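Local coordinates for DUF4974 domain-containing protein (Parabacteroides distasonis, PDB 4M0N) that is a putative anti-sigma factor that probably antagonises a sigma factor, represented here by its FecR and FecR C-terminal regions, at residues D37-H42 against D58-E63; G77-V82 against K90-S95; K115-V118 against S123-R126. The protein carries 1 engineered substitution. One frame throughout, in Å; residues are numbered along the deposited sequence. Where two conformers were deposited one is given.

The three contacts follow one another along the chain and all involve the mixed sheet of the FecR region. Contact 1 is buried and spans the two sheets: a salt bridge ties the turn before strand 40-43, in the antiparallel sheet, to strand 60-65 of the mixed one. Contact 2, partly buried, is a hairpin pairing whose strand 80-83 lies beside 60-65, so the two contacts touch. Contact 3 is a second hairpin reaching the outermost strand, 123-127, with the most solvent-exposed side chains; it meets contact 2 through neighbouring strands 88-91 and 116-120. Charge carries the first contact, whereas backbone hydrogen bonds with alternating apolar and polar side chains carry the others.

Contact 1: residues D37-H42 against D58-E63; sequences DGTVVH and DIRLVE
The carboxylate of D37 overlaps the far end of R60, crossing that side chain at about a right angle. OD2 of D37 receives the hydrogen bond of a salt bridge from NH1 of R60, 2.7 Å away, through its anti lone pair. The bond is somewhat bent, with an N-H...O angle of 144°, and the carboxylate and guanidinium planes stand 68° apart, so this is a single-bond bridge and not a flat two-pronged pair. The contact continues back along the arginine chain: OD2 of D37 also lies 3.3 Å from CD of R60. A bend at chi3 (-74°) in R60 brings NH1, at the edge of the guanidinium, to the acid, which is slightly tilted from the guanidinium plane.

The acid is prepared within its own turn. OG1 of T39 donates to OD2 of D37 at 2.6 Å, on the syn side but tilted well out of the carboxylate plane, while N of T39 reaches OD1 of D37 at 2.9 Å from above that plane, which makes an Asx turn. G38 suits the middle of that turn because its positive phi would jam a side chain against the preceding carbonyl. Threonine fits next, its hydroxyl also bonding to N of M73.

The turn leads into strand 40-43 and R60 begins strand 60-65, so the bridge joins the two sheets of the FecR region, with F80 packed beside both charges. Backbone carbonyls of M73, K78 and L92 take further guanidinium hydrogens. Replacing D37 by an alanine would probably leave the R60 charge without its acidic mate and the T39 amide and hydroxyl without their acceptor. With two donors on OD2 and a cation beside it, the carboxylate, only partly exposed, is likely to be stabilised in its charged form.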
loop_
_atom_site.group_PDB
_atom_site.type_symbol
_atom_site.label_atom_id
_atom_site.label_comp_id
_atom_site.label_asym_id
_atom_site.label_seq_id
_atom_site.Cartn_x
_atom_site.Cartn_y
_atom_site.Cartn_z
ATOM N N ASP A 37 -5.491 21.773 4.376
ATOM C CA ASP A 37 -6.945 21.726 4.393
ATOM C C ASP A 37 -7.493 20.926 5.583
ATOM O O ASP A 37 -8.706 20.749 5.690
ATOM C CB ASP A 37 -7.456 21.072 3.094
ATOM C CG ASP A 37 -7.068 19.609 2.990
ATOM O OD1 ASP A 37 -6.076 19.234 3.643
ATOM O OD2 ASP A 37 -7.767 18.836 2.280
ATOM N N GLY A 38 -6.610 20.377 6.419
ATOM C CA GLY A 38 -7.044 19.545 7.547
ATOM C C GLY A 38 -7.091 18.050 7.261
ATOM O O GLY A 38 -7.387 17.253 8.150
ATOM N N THR A 39 -6.831 17.654 6.012
ATOM C CA THR A 39 -6.731 16.259 5.659
ATOM C C THR A 39 -5.561 15.609 6.392
ATOM O O THR A 39 -4.468 16.160 6.422
ATOM C CB THR A 39 -6.555 16.121 4.130
ATOM O OG1 THR A 39 -7.786 16.475 3.482
ATOM C CG2 THR A 39 -6.111 14.686 3.744
ATOM N N VAL A 40 -5.784 14.435 6.963
ATOM C CA VAL A 40 -4.751 13.706 7.664
ATOM C C VAL A 40 -4.257 12.622 6.724
ATOM O O VAL A 40 -5.063 11.899 6.115
ATOM C CB VAL A 40 -5.297 13.033 8.934
ATOM C CG1 VAL A 40 -4.225 12.172 9.598
ATOM C CG2 VAL A 40 -5.735 14.106 9.899
ATOM N N VAL A 41 -2.952 12.544 6.574
ATOM C CA VAL A 41 -2.354 11.523 5.766
ATOM C C VAL A 41 -1.374 10.713 6.619
ATOM O O VAL A 41 -0.490 11.295 7.279
ATOM C CB VAL A 41 -1.544 12.115 4.581
ATOM C CG1 VAL A 41 -1.089 10.996 3.665
ATOM C CG2 VAL A 41 -2.362 13.194 3.822
ATOM N N HIS A 42 -1.549 9.408 6.627
ATOM C CA HIS A 42 -0.582 8.479 7.240
ATOM C C HIS A 42 0.227 7.867 6.114
ATOM O O HIS A 42 -0.355 7.316 5.162
ATOM C CB HIS A 42 -1.302 7.356 7.933
ATOM C CG HIS A 42 -1.989 7.743 9.197
ATOM N ND1 HIS A 42 -3.185 8.428 9.216
ATOM C CD2 HIS A 42 -1.690 7.466 10.486
ATOM C CE1 HIS A 42 -3.572 8.599 10.470
ATOM N NE2 HIS A 42 -2.690 8.011 11.259
ATOM N N ASP A 58 -8.201 25.312 -7.750
ATOM C CA ASP A 58 -9.569 24.800 -7.575
ATOM C C ASP A 58 -9.606 23.309 -7.188
ATOM O O ASP A 58 -10.684 22.724 -7.011
ATOM C CB ASP A 58 -10.391 25.001 -8.855
ATOM C CG ASP A 58 -9.805 24.263 -10.056
ATOM O OD1 ASP A 58 -8.586 24.392 -10.302
ATOM O OD2 ASP A 58 -10.565 23.553 -10.754
ATOM N N ILE A 59 -8.439 22.687 -7.086
ATOM C CA ILE A 59 -8.369 21.310 -6.632
ATOM C C ILE A 59 -7.322 21.261 -5.541
ATOM O O ILE A 59 -6.418 22.103 -5.486
ATOM C CB ILE A 59 -7.998 20.328 -7.771
ATOM C CG1 ILE A 59 -6.645 20.685 -8.382
ATOM C CG2 ILE A 59 -9.067 20.347 -8.854
ATOM C CD1 ILE A 59 -6.061 19.589 -9.253
ATOM N N ARG A 60 -7.483 20.310 -4.639
ATOM C CA ARG A 60 -6.485 20.037 -3.644
ATOM C C ARG A 60 -5.674 18.849 -4.172
ATOM O O ARG A 60 -6.109 17.721 -4.034
ATOM C CB ARG A 60 -7.172 19.654 -2.339
ATOM C CG ARG A 60 -7.944 20.796 -1.709
ATOM C CD ARG A 60 -8.735 20.329 -0.501
ATOM N NE ARG A 60 -9.893 19.553 -0.883
ATOM C CZ ARG A 60 -10.591 18.759 -0.067
ATOM N NH1 ARG A 60 -10.240 18.597 1.198
ATOM N NH2 ARG A 60 -11.679 18.138 -0.504
ATOM N N LEU A 61 -4.505 19.116 -4.752
ATOM C CA LEU A 61 -3.699 18.082 -5.412
ATOM C C LEU A 61 -2.451 17.712 -4.632
ATOM O O LEU A 61 -1.682 18.583 -4.242
ATOM C CB LEU A 61 -3.258 18.579 -6.790
ATOM C CG LEU A 61 -2.349 17.633 -7.589
ATOM C CD1 LEU A 61 -3.152 16.445 -8.070
ATOM C CD2 LEU A 61 -1.769 18.414 -8.755
ATOM N N VAL A 62 -2.246 16.414 -4.421
ATOM C CA VAL A 62 -0.997 15.889 -3.898
ATOM C C VAL A 62 -0.503 14.784 -4.847
ATOM O O VAL A 62 -1.291 14.208 -5.631
ATOM C CB VAL A 62 -1.091 15.444 -2.431
ATOM C CG1 VAL A 62 -1.668 16.567 -1.559
ATOM C CG2 VAL A 62 -1.894 14.162 -2.271
ATOM N N GLU A 63 0.808 14.572 -4.843
ATOM C CA GLU A 63 1.437 13.512 -5.630
ATOM C C GLU A 63 2.070 12.550 -4.671
ATOM O O GLU A 63 2.667 12.960 -3.675
ATOM C CB GLU A 63 2.504 14.052 -6.596
ATOM C CG GLU A 63 1.943 14.840 -7.772
ATOM C CD GLU A 63 3.036 15.385 -8.686
ATOM O OE1 GLU A 63 4.207 15.397 -8.288
ATOM O OE2 GLU A 63 2.702 15.829 -9.792
#

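Contact 2: residues G77-V82 against K90-S95; sequences GKPFIV and KVLGAS. Engineered in segment 90-95: A94 (natural residue Thr).
K90 starts with CG opposite its backbone N (chi1 -175°), runs extended and bends at chi4, so that it lies alongside P79 with NZ of K90 3.6 Å from CG of P79. The aliphatic chain follows the proline ring and the amine closes over its CB and CG; CE of K90 is 3.9 Å from CB of P79. K90 is partly exposed, and its side chain also touches D119. Nearer the backbone, CG of K90 crosses CG1 of I81 at 4.0 Å. On the other face of the sheet, F80 also has CG anti to N, which carries its ring away from V91 and toward V72 of the other sheet; CB of F80 stays behind to touch CG2 of V91 at 4.0 Å.

These residues belong to the beta hairpin of strands 80-83 and 88-91. F80 and V91 form an antiparallel hydrogen-bonded pair: N of F80 donates to O of V91 at 2.8 Å and nearly straight (170°), and N of V91 returns the bond to O of F80 at 2.9 Å. I81 and K90 form the next, non-hydrogen-bonded pair. Beside it, CA of K90 makes a CA-H...O contact with O of F80, 3.4 Å.

Beta-branched V91 and aromatic F80 fill the buried face between the sheets, V91 also meeting V116. Further on the chain passes into the second sheet, where the engineered A94, threonine in the natural sequence, touches V116. Proline suits position 79, since it faces L92 just beyond the last of these bonds, where no N-H is asked of it by the partner segment; its O instead accepts from N of R60 in the adjoining strand. CD2 of L92 packs 4.1 Å from CG of P79.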
loop_
_atom_site.group_PDB
_atom_site.type_symbol
_atom_site.label_atom_id
_atom_site.label_comp_id
_atom_site.label_asym_id
_atom_site.label_seq_id
_atom_site.Cartn_x
_atom_site.Cartn_y
_atom_site.Cartn_z
ATOM N N GLY A 77 -16.781 21.762 -2.813
ATOM C CA GLY A 77 -16.348 22.795 -3.751
ATOM C C GLY A 77 -14.942 22.636 -4.294
ATOM O O GLY A 77 -14.553 23.374 -5.195
ATOM N N LYS A 78 -14.184 21.669 -3.761
ATOM C CA LYS A 78 -12.763 21.575 -4.038
ATOM C C LYS A 78 -12.340 20.105 -3.945
ATOM O O LYS A 78 -12.008 19.616 -2.870
ATOM C CB LYS A 78 -11.996 22.432 -3.027
ATOM C CG LYS A 78 -10.724 23.065 -3.562
ATOM C CD LYS A 78 -10.205 24.096 -2.568
ATOM C CE LYS A 78 -8.758 24.480 -2.835
ATOM N NZ LYS A 78 -8.243 25.435 -1.812
ATOM N N PRO A 79 -12.410 19.385 -5.069
ATOM C CA PRO A 79 -12.035 17.981 -5.018
ATOM C C PRO A 79 -10.595 17.817 -4.571
ATOM O O PRO A 79 -9.750 18.706 -4.811
ATOM C CB PRO A 79 -12.177 17.526 -6.465
ATOM C CG PRO A 79 -13.146 18.481 -7.082
ATOM C CD PRO A 79 -12.877 19.793 -6.405
ATOM N N PHE A 80 -10.329 16.694 -3.919
ATOM C CA PHE A 80 -8.991 16.333 -3.481
ATOM C C PHE A 80 -8.512 15.246 -4.430
ATOM O O PHE A 80 -9.242 14.297 -4.652
ATOM C CB PHE A 80 -9.076 15.761 -2.064
ATOM C CG PHE A 80 -7.752 15.560 -1.410
ATOM C CD1 PHE A 80 -6.979 14.422 -1.678
ATOM C CD2 PHE A 80 -7.280 16.490 -0.489
ATOM C CE1 PHE A 80 -5.751 14.254 -1.054
ATOM C CE2 PHE A 80 -6.048 16.325 0.121
ATOM C CZ PHE A 80 -5.283 15.201 -0.153
ATOM N N ILE A 81 -7.309 15.398 -4.968
ATOM C CA ILE A 81 -6.762 14.405 -5.891
ATOM C C ILE A 81 -5.439 13.867 -5.391
ATOM O O ILE A 81 -4.474 14.628 -5.141
ATOM C CB ILE A 81 -6.595 14.977 -7.300
ATOM C CG1 ILE A 81 -7.949 15.380 -7.871
ATOM C CG2 ILE A 81 -5.885 13.943 -8.179
ATOM C CD1 ILE A 81 -7.890 15.963 -9.269
ATOM N N VAL A 82 -5.380 12.551 -5.236
ATOM C CA VAL A 82 -4.096 11.905 -4.993
ATOM C C VAL A 82 -3.616 11.414 -6.360
ATOM O O VAL A 82 -4.222 10.529 -6.959
ATOM C CB VAL A 82 -4.204 10.726 -4.028
ATOM C CG1 VAL A 82 -2.835 10.024 -3.928
ATOM C CG2 VAL A 82 -4.710 11.179 -2.667
ATOM N N LYS A 90 -9.731 10.616 -6.850
ATOM C CA LYS A 90 -10.440 11.887 -6.681
ATOM C C LYS A 90 -11.595 11.751 -5.706
ATOM O O LYS A 90 -12.419 10.835 -5.843
ATOM C CB LYS A 90 -10.940 12.285 -8.039
ATOM C CG LYS A 90 -11.594 13.636 -8.113
ATOM C CD LYS A 90 -11.921 13.937 -9.568
ATOM C CE LYS A 90 -12.429 15.353 -9.717
ATOM N NZ LYS A 90 -13.722 15.533 -9.001
ATOM N N VAL A 91 -11.643 12.607 -4.696
ATOM C CA VAL A 91 -12.715 12.548 -3.747
ATOM C C VAL A 91 -13.195 13.957 -3.415
ATOM O O VAL A 91 -12.484 14.944 -3.656
ATOM C CB VAL A 91 -12.362 11.818 -2.432
ATOM C CG1 VAL A 91 -11.760 10.437 -2.684
ATOM C CG2 VAL A 91 -11.461 12.656 -1.540
ATOM N N LEU A 92 -14.375 14.036 -2.813
ATOM C CA LEU A 92 -14.785 15.270 -2.151
ATOM C C LEU A 92 -14.547 15.199 -0.644
ATOM O O LEU A 92 -14.155 16.171 -0.009
ATOM C CB LEU A 92 -16.256 15.543 -2.426
ATOM C CG LEU A 92 -16.675 15.568 -3.889
ATOM C CD1 LEU A 92 -18.170 15.882 -3.952
ATOM C CD2 LEU A 92 -15.892 16.598 -4.682
ATOM N N GLY A 93 -14.815 14.033 -0.083
ATOM C CA GLY A 93 -14.608 13.777 1.335
ATOM C C GLY A 93 -14.710 12.284 1.455
ATOM O O GLY A 93 -15.729 11.725 1.133
ATOM N N ALA A 94 -13.622 11.628 1.841
ATOM C CA ALA A 94 -13.586 10.175 1.965
ATOM C C ALA A 94 -12.325 9.779 2.697
ATOM O O ALA A 94 -11.402 10.588 2.798
ATOM C CB ALA A 94 -13.577 9.527 0.594
ATOM N N SER A 95 -12.278 8.571 3.230
ATOM C CA SER A 95 -11.010 8.060 3.748
ATOM C C SER A 95 -10.703 6.789 3.009
ATOM O O SER A 95 -11.563 5.939 2.788
ATOM C CB SER A 95 -10.980 7.885 5.270
ATOM O OG SER A 95 -11.823 6.838 5.762
#

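Contact 3: residues K115-V118 against S123-R126; sequences KVEV and SVMR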
loop_
_atom_site.group_PDB
_atom_site.type_symbol
_atom_site.label_atom_id
_atom_site.label_comp_id
_atom_site.label_asym_id
_atom_site.label_seq_id
_atom_site.Cartn_x
_atom_site.Cartn_y
_atom_site.Cartn_z
ATOM N N LYS A 115 -16.878 8.052 -0.708
ATOM C CA LYS A 115 -16.984 7.674 -2.119
ATOM C C LYS A 115 -15.736 8.187 -2.806
ATOM O O LYS A 115 -15.304 9.311 -2.558
ATOM C CB LYS A 115 -18.239 8.270 -2.758
ATOM C CG LYS A 115 -19.508 7.709 -2.142
ATOM C CD LYS A 115 -20.751 8.174 -2.854
ATOM C CE LYS A 115 -21.983 7.695 -2.113
ATOM N NZ LYS A 115 -23.212 8.018 -2.858
ATOM N N VAL A 116 -15.138 7.324 -3.624
ATOM C CA VAL A 116 -13.873 7.615 -4.249
ATOM C C VAL A 116 -13.957 7.330 -5.753
ATOM O O VAL A 116 -14.498 6.304 -6.163
ATOM C CB VAL A 116 -12.800 6.710 -3.615
ATOM C CG1 VAL A 116 -11.494 6.849 -4.309
ATOM C CG2 VAL A 116 -12.684 7.014 -2.113
ATOM N N GLU A 117 -13.405 8.231 -6.565
ATOM C CA GLU A 117 -13.312 7.986 -8.016
ATOM C C GLU A 117 -11.856 7.709 -8.367
ATOM O O GLU A 117 -10.983 8.442 -7.969
ATOM C CB GLU A 117 -13.779 9.208 -8.808
ATOM C CG GLU A 117 -13.759 9.027 -10.312
ATOM C CD GLU A 117 -14.356 10.206 -11.090
ATOM O OE1 GLU A 117 -15.532 10.538 -10.859
ATOM O OE2 GLU A 117 -13.651 10.780 -11.942
ATOM N N VAL A 118 -11.615 6.656 -9.134
ATOM C CA VAL A 118 -10.292 6.317 -9.570
ATOM C C VAL A 118 -10.229 6.490 -11.067
ATOM O O VAL A 118 -10.892 5.772 -11.822
ATOM C CB VAL A 118 -9.936 4.875 -9.186
ATOM C CG1 VAL A 118 -8.516 4.554 -9.636
ATOM C CG2 VAL A 118 -10.074 4.676 -7.669
ATOM N N SER A 123 -9.898 3.948 -18.034
ATOM C CA SER A 123 -10.860 3.408 -17.066
ATOM C C SER A 123 -11.179 4.448 -16.015
ATOM O O SER A 123 -10.257 5.041 -15.456
ATOM C CB SER A 123 -10.254 2.202 -16.337
ATOM O OG SER A 123 -11.083 1.774 -15.256
ATOM N N VAL A 124 -12.469 4.657 -15.721
ATOM C CA VAL A 124 -12.877 5.457 -14.580
ATOM C C VAL A 124 -13.847 4.616 -13.751
ATOM O O VAL A 124 -14.807 4.082 -14.290
ATOM C CB VAL A 124 -13.545 6.766 -15.050
ATOM C CG1 VAL A 124 -14.155 7.524 -13.875
ATOM C CG2 VAL A 124 -12.530 7.616 -15.800
ATOM N N MET A 125 -13.601 4.524 -12.451
ATOM C CA MET A 125 -14.400 3.680 -11.586
ATOM C C MET A 125 -14.701 4.386 -10.288
ATOM O O MET A 125 -13.841 5.022 -9.719
ATOM C CB MET A 125 -13.642 2.389 -11.316
ATOM C CG MET A 125 -13.245 1.667 -12.603
ATOM S SD MET A 125 -12.456 0.047 -12.375
ATOM C CE MET A 125 -13.929 -0.913 -12.095
ATOM N N ARG A 126 -15.928 4.232 -9.812
ATOM C CA ARG A 126 -16.280 4.792 -8.529
ATOM C C ARG A 126 -16.341 3.649 -7.526
ATOM O O ARG A 126 -16.826 2.550 -7.831
ATOM C CB ARG A 126 -17.581 5.575 -8.622
ATOM C CG ARG A 126 -17.412 6.835 -9.457
ATOM C CD ARG A 126 -18.543 7.835 -9.302
ATOM N NE ARG A 126 -19.799 7.339 -9.861
ATOM C CZ ARG A 126 -20.765 8.096 -10.378
ATOM N NH1 ARG A 126 -20.637 9.419 -10.443
ATOM N NH2 ARG A 126 -21.862 7.518 -10.854
#
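V118 and M125 meet as an antiparallel hydrogen-bonded pair of a beta hairpin, strands 116-120 and 123-127, the latter an outermost strand of the mixed sheet. N of V118 donates to O of M125 at 2.8 Å, almost straight at 173°; N of M125 answers to O of V118 at 3.0 Å with a more bent approach. Neighbouring E117 and R126 are the non-hydrogen-bonded pair, their side chains on the opposite face from those of V118 and M125. E117, with CG anti to its N (chi1 -178°), stands up from the sheet and is crossed obliquely by V124, whose CG1, in one of two conformers, lies 3.8 Å from OE2 of E117. OE1 of E117 and NH1 of R126, 5.2 Å apart, are of opposite sign but not in contact, and may attract weakly. Such long polar chains suit a face that solvent reaches.

Behind this first shell, V116 and V118 face inward between the sheets, as their compact branched shape suits. V118 packs on V109 and I133, and V116 on V89 and V111; M125 follows with a flexible thioether that reaches I133 and K144. On the opposite edge of strand 116-120, E117 is held by backbone hydrogen bonding to K90 in strand 88-91. Between the two hairpin strands, CA of R126 makes a CA-H...O contact with O of V116, 3.3 Å.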